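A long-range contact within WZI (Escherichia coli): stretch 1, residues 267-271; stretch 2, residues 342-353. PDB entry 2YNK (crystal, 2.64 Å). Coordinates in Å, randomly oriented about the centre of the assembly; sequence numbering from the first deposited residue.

Stretch 1 267-271: GNQLA
Stretch 2, residues 342-353: SYTHHIYKDGYY

A strand that begins at N268 and continues past A271, with G267 just before it, lies against a stretch, S342 to Y353, that is mainly irregular loop, and no hydrogen bond joins them: the contact is made mostly by side chains, with backbone atoms of G267 and N268 taking part, and buries 318 Å² in total. The strand is extended (phi/psi about -117/129 at N268, -135/142 at L270), so alternate residues, N268 and L270, point toward the loop while the CA-to-CB bond of Q269 points away. In register, N268 CA lies 7.1 Å from H345 CA. L270 CA lies 9.0 Å from Y343 CA, the Y343 to H345 segment running opposite to the strand.

S342 points away. Y343 adopts a left-handed backbone (60/22) with chi1 m; its CB also leads away, yet the ring returns, its edge meeting L270, with CE1 of Y343 4.0 Å from CD2 of L270. T344 is extended (-106/153) and turned away. H345, extended at -152/157 with chi1 t (-159°), presents a ring face to N268: the N268 CB sits 3.4 Å from the H345 ring centroid, only 6° off the normal, and N268 CG is 3.3 Å from H345 CD2. N268 itself is t. The imidazole also accepts a hydrogen bond from its own loop, Y348 N to H345 ND1 at 3.2 Å.

H346 and I347 carry the chain to Y348 (chi1 m, chi2 -85°), whose ring edge meets G267, with CE2 of Y348 4.2 Å from CA of G267; Y348 CD2 also lies 4.2 Å from N268 CB. A type I turn, Y348 to G351, then reverses the chain, closed by G351 N to Y348 O at 3.1 Å. At G351 (80/-169) a CB would clash with Y343 O, which accepts from Y352 N at 2.9 Å. Y352 (chi1 t, chi2 61°) offers a face to L270 (chi1 m, chi2 88°), whose CD1 lies 4.2 Å from the Y352 ring centroid.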

ATOM      1  N   GLY A 267       2.290   4.293  25.339  1.00 57.21           N
ATOM      2  CA  GLY A 267       2.738   4.295  23.945  1.00 56.39           C
ATOM      3  C   GLY A 267       2.462   5.573  23.150  1.00 56.06           C
ATOM      4  O   GLY A 267       2.136   6.605  23.726  1.00 57.24           O
ATOM      5  N   ASN A 268       2.636   5.495  21.824  1.00 54.69           N
ATOM      6  CA  ASN A 268       2.241   6.551  20.872  1.00 53.17           C
ATOM      7  C   ASN A 268       1.170   6.027  19.906  1.00 53.76           C
ATOM      8  O   ASN A 268       1.362   4.989  19.288  1.00 52.62           O
ATOM      9  CB  ASN A 268       3.452   7.026  20.067  1.00 49.49           C
ATOM     10  CG  ASN A 268       3.097   8.035  18.977  1.00 47.86           C
ATOM     11  OD1 ASN A 268       3.773   8.092  17.958  1.00 48.32           O
ATOM     12  ND2 ASN A 268       2.065   8.840  19.189  1.00 47.79           N
ATOM     13  N   GLN A 269       0.070   6.768  19.767  1.00 57.05           N
ATOM     14  CA  GLN A 269      -1.085   6.332  18.996  1.00 58.69           C
ATOM     15  C   GLN A 269      -1.242   7.117  17.696  1.00 57.14           C
ATOM     16  O   GLN A 269      -0.861   8.295  17.606  1.00 55.82           O
ATOM     17  CB  GLN A 269      -2.371   6.476  19.832  1.00 65.99           C
ATOM     18  CG  GLN A 269      -2.639   5.343  20.824  1.00 71.55           C
ATOM     19  CD  GLN A 269      -1.660   5.318  21.988  1.00 77.37           C
ATOM     20  OE1 GLN A 269      -0.895   4.353  22.164  1.00 82.04           O
ATOM     21  NE2 GLN A 269      -1.669   6.386  22.789  1.00 79.95           N
ATOM     22  N   LEU A 270      -1.794   6.430  16.694  1.00 54.22           N
ATOM     23  CA  LEU A 270      -2.356   7.061  15.502  1.00 52.47           C
ATOM     24  C   LEU A 270      -3.703   6.401  15.204  1.00 52.46           C
ATOM     25  O   LEU A 270      -3.861   5.198  15.378  1.00 51.85           O
ATOM     26  CB  LEU A 270      -1.417   6.934  14.299  1.00 50.86           C
ATOM     27  CG  LEU A 270      -0.268   7.947  14.254  1.00 50.52           C
ATOM     28  CD1 LEU A 270       0.936   7.419  15.013  1.00 49.92           C
ATOM     29  CD2 LEU A 270       0.108   8.279  12.823  1.00 48.45           C
ATOM     30  N   ALA A 271      -4.676   7.190  14.764  1.00 53.59           N
ATOM     31  CA  ALA A 271      -6.034   6.676  14.576  1.00 54.24           C
ATOM     32  C   ALA A 271      -6.856   7.591  13.672  1.00 53.97           C
ATOM     33  O   ALA A 271      -6.738   8.810  13.738  1.00 54.37           O
ATOM     34  CB  ALA A 271      -6.722   6.490  15.921  1.00 54.27           C
ATOM     35  N   SER A 342       3.600  16.060  13.257  1.00 57.09           N
ATOM     36  CA  SER A 342       3.175  14.856  12.533  1.00 55.38           C
ATOM     37  C   SER A 342       4.318  13.849  12.453  1.00 55.00           C
ATOM     38  O   SER A 342       5.453  14.202  12.129  1.00 58.78           O
ATOM     39  CB  SER A 342       2.649  15.196  11.140  1.00 52.97           C
ATOM     40  OG  SER A 342       1.343  15.735  11.220  1.00 52.90           O
ATOM     41  N   TYR A 343       4.006  12.598  12.777  1.00 53.95           N
ATOM     42  CA  TYR A 343       4.978  11.510  12.759  1.00 53.24           C
ATOM     43  C   TYR A 343       6.172  11.740  13.706  1.00 50.83           C
ATOM     44  O   TYR A 343       7.226  11.133  13.559  1.00 48.37           O
ATOM     45  CB  TYR A 343       5.439  11.234  11.321  1.00 54.74           C
ATOM     46  CG  TYR A 343       4.338  10.863  10.336  1.00 54.99           C
ATOM     47  CD1 TYR A 343       3.161  10.238  10.750  1.00 55.43           C
ATOM     48  CD2 TYR A 343       4.502  11.100   8.978  1.00 55.96           C
ATOM     49  CE1 TYR A 343       2.182   9.883   9.836  1.00 57.00           C
ATOM     50  CE2 TYR A 343       3.528  10.748   8.057  1.00 56.26           C
ATOM     51  CZ  TYR A 343       2.370  10.139   8.489  1.00 57.25           C
ATOM     52  OH  TYR A 343       1.404   9.782   7.568  1.00 56.75           O
ATOM     53  N   THR A 344       5.948  12.588  14.701  1.00 51.63           N
ATOM     54  CA  THR A 344       6.902  12.914  15.758  1.00 50.75           C
ATOM     55  C   THR A 344       6.433  12.224  17.018  1.00 50.03           C
ATOM     56  O   THR A 344       5.240  11.964  17.167  1.00 50.79           O
ATOM     57  CB  THR A 344       6.877  14.433  16.020  1.00 51.13           C
ATOM     58  OG1 THR A 344       7.673  15.087  15.032  1.00 52.67           O
ATOM     59  CG2 THR A 344       7.365  14.794  17.413  1.00 51.56           C
ATOM     60  N   HIS A 345       7.359  11.915  17.917  1.00 48.77           N
ATOM     61  CA  HIS A 345       6.990  11.558  19.282  1.00 49.31           C
ATOM     62  C   HIS A 345       8.083  11.889  20.285  1.00 52.88           C
ATOM     63  O   HIS A 345       9.257  11.993  19.924  1.00 53.21           O
ATOM     64  CB  HIS A 345       6.582  10.097  19.373  1.00 45.77           C
ATOM     65  CG  HIS A 345       5.740   9.795  20.572  1.00 44.83           C
ATOM     66  ND1 HIS A 345       6.163   9.009  21.567  1.00 44.38           N
ATOM     67  CD2 HIS A 345       4.476  10.243  20.932  1.00 45.49           C
ATOM     68  CE1 HIS A 345       5.217   8.941  22.520  1.00 45.72           C
ATOM     69  NE2 HIS A 345       4.181   9.696  22.131  1.00 45.94           N
ATOM     70  N   HIS A 346       7.700  12.047  21.554  1.00 55.33           N
ATOM     71  CA  HIS A 346       8.627  12.486  22.607  1.00 58.83           C
ATOM     72  C   HIS A 346       9.250  11.346  23.372  1.00 59.31           C
ATOM     73  O   HIS A 346      10.311  11.523  23.977  1.00 60.33           O
ATOM     74  CB  HIS A 346       7.943  13.470  23.563  1.00 61.76           C
ATOM     75  CG  HIS A 346       6.724  12.903  24.268  1.00 64.11           C
ATOM     76  ND1 HIS A 346       5.600  12.550  23.608  1.00 63.47           N
ATOM     77  CD2 HIS A 346       6.483  12.650  25.614  1.00 65.41           C
ATOM     78  CE1 HIS A 346       4.693  12.087  24.484  1.00 62.78           C
ATOM     79  NE2 HIS A 346       5.230  12.149  25.711  1.00 64.87           N
ATOM     80  N   ILE A 347       8.597  10.181  23.376  1.00 58.01           N
ATOM     81  CA  ILE A 347       9.221   8.943  23.873  1.00 57.14           C
ATOM     82  C   ILE A 347       9.898   8.243  22.700  1.00 55.57           C
ATOM     83  O   ILE A 347      11.111   8.075  22.679  1.00 58.37           O
ATOM     84  CB  ILE A 347       8.203   7.991  24.550  1.00 56.12           C
ATOM     85  CG1 ILE A 347       7.623   8.618  25.822  1.00 57.83           C
ATOM     86  CG2 ILE A 347       8.850   6.661  24.898  1.00 55.27           C
ATOM     87  CD1 ILE A 347       8.660   9.228  26.752  1.00 60.13           C
ATOM     88  N   TYR A 348       9.102   7.852  21.717  1.00 53.28           N
ATOM     89  CA  TYR A 348       9.624   7.252  20.498  1.00 52.15           C
ATOM     90  C   TYR A 348      10.177   8.378  19.630  1.00 52.51           C
ATOM     91  O   TYR A 348       9.483   8.941  18.790  1.00 53.24           O
ATOM     92  CB  TYR A 348       8.529   6.406  19.811  1.00 48.39           C
ATOM     93  CG  TYR A 348       8.093   5.256  20.698  1.00 45.82           C
ATOM     94  CD1 TYR A 348       8.790   4.062  20.705  1.00 44.75           C
ATOM     95  CD2 TYR A 348       7.024   5.390  21.575  1.00 45.81           C
ATOM     96  CE1 TYR A 348       8.417   3.015  21.531  1.00 44.25           C
ATOM     97  CE2 TYR A 348       6.638   4.347  22.405  1.00 44.94           C
ATOM     98  CZ  TYR A 348       7.342   3.160  22.376  1.00 44.12           C
ATOM     99  OH  TYR A 348       6.986   2.117  23.202  1.00 43.71           O
ATOM    100  N   LYS A 349      11.444   8.703  19.862  1.00 54.01           N
ATOM    101  CA  LYS A 349      12.031   9.959  19.380  1.00 53.82           C
ATOM    102  C   LYS A 349      12.450   9.912  17.928  1.00 51.26           C
ATOM    103  O   LYS A 349      12.571  10.953  17.293  1.00 49.72           O
ATOM    104  CB  LYS A 349      13.226  10.362  20.252  1.00 56.08           C
ATOM    105  CG  LYS A 349      12.849  10.796  21.664  1.00 57.02           C
ATOM    106  CD  LYS A 349      14.085  11.234  22.427  1.00 59.15           C
ATOM    107  CE  LYS A 349      13.770  11.707  23.834  1.00 60.50           C
ATOM    108  NZ  LYS A 349      14.870  12.592  24.313  1.00 64.28           N
ATOM    109  N   ASP A 350      12.674   8.709  17.404  1.00 51.76           N
ATOM    110  CA  ASP A 350      12.941   8.521  15.972  1.00 51.73           C
ATOM    111  C   ASP A 350      11.657   8.750  15.156  1.00 51.86           C
ATOM    112  O   ASP A 350      11.684   8.688  13.927  1.00 53.56           O
ATOM    113  CB  ASP A 350      13.450   7.103  15.685  1.00 52.20           C
ATOM    114  CG  ASP A 350      14.928   6.887  16.013  1.00 54.09           C
ATOM    115  OD1 ASP A 350      15.621   7.785  16.550  1.00 53.05           O
ATOM    116  OD2 ASP A 350      15.391   5.757  15.708  1.00 57.49           O
ATOM    117  N   GLY A 351      10.530   8.972  15.831  1.00 51.20           N
ATOM    118  CA  GLY A 351       9.287   9.312  15.157  1.00 50.18           C
ATOM    119  C   GLY A 351       8.620   8.079  14.597  1.00 48.42           C
ATOM    120  O   GLY A 351       9.024   6.967  14.910  1.00 47.54           O
ATOM    121  N   TYR A 352       7.599   8.288  13.766  1.00 49.07           N
ATOM    122  CA  TYR A 352       6.824   7.201  13.146  1.00 46.59           C
ATOM    123  C   TYR A 352       7.527   6.788  11.839  1.00 46.80           C
ATOM    124  O   TYR A 352       6.987   6.949  10.734  1.00 46.34           O
ATOM    125  CB  TYR A 352       5.383   7.670  12.914  1.00 46.19           C
ATOM    126  CG  TYR A 352       4.388   6.578  12.546  1.00 46.59           C
ATOM    127  CD1 TYR A 352       4.138   5.516  13.410  1.00 47.67           C
ATOM    128  CD2 TYR A 352       3.676   6.628  11.348  1.00 45.26           C
ATOM    129  CE1 TYR A 352       3.233   4.519  13.084  1.00 46.90           C
ATOM    130  CE2 TYR A 352       2.766   5.640  11.012  1.00 46.12           C
ATOM    131  CZ  TYR A 352       2.547   4.587  11.882  1.00 47.14           C
ATOM    132  OH  TYR A 352       1.649   3.598  11.564  1.00 45.66           O
ATOM    133  N   TYR A 353       8.764   6.298  11.998  1.00 46.07           N
ATOM    134  CA  TYR A 353       9.652   5.923  10.895  1.00 43.84           C
ATOM    135  C   TYR A 353      10.492   4.710  11.279  1.00 44.68           C
ATOM    136  O   TYR A 353      10.993   4.640  12.401  1.00 43.52           O
ATOM    137  CB  TYR A 353      10.649   7.037  10.575  1.00 41.83           C
ATOM    138  CG  TYR A 353      10.059   8.351  10.154  1.00 40.63           C
ATOM    139  CD1 TYR A 353       9.523   9.219  11.089  1.00 41.59           C
ATOM    140  CD2 TYR A 353      10.084   8.752   8.833  1.00 40.35           C
ATOM    141  CE1 TYR A 353       8.999  10.446  10.721  1.00 41.54           C
ATOM    142  CE2 TYR A 353       9.562   9.978   8.445  1.00 41.19           C
ATOM    143  CZ  TYR A 353       9.022  10.824   9.400  1.00 41.67           C
ATOM    144  OH  TYR A 353       8.486  12.039   9.044  1.00 42.60           O
TER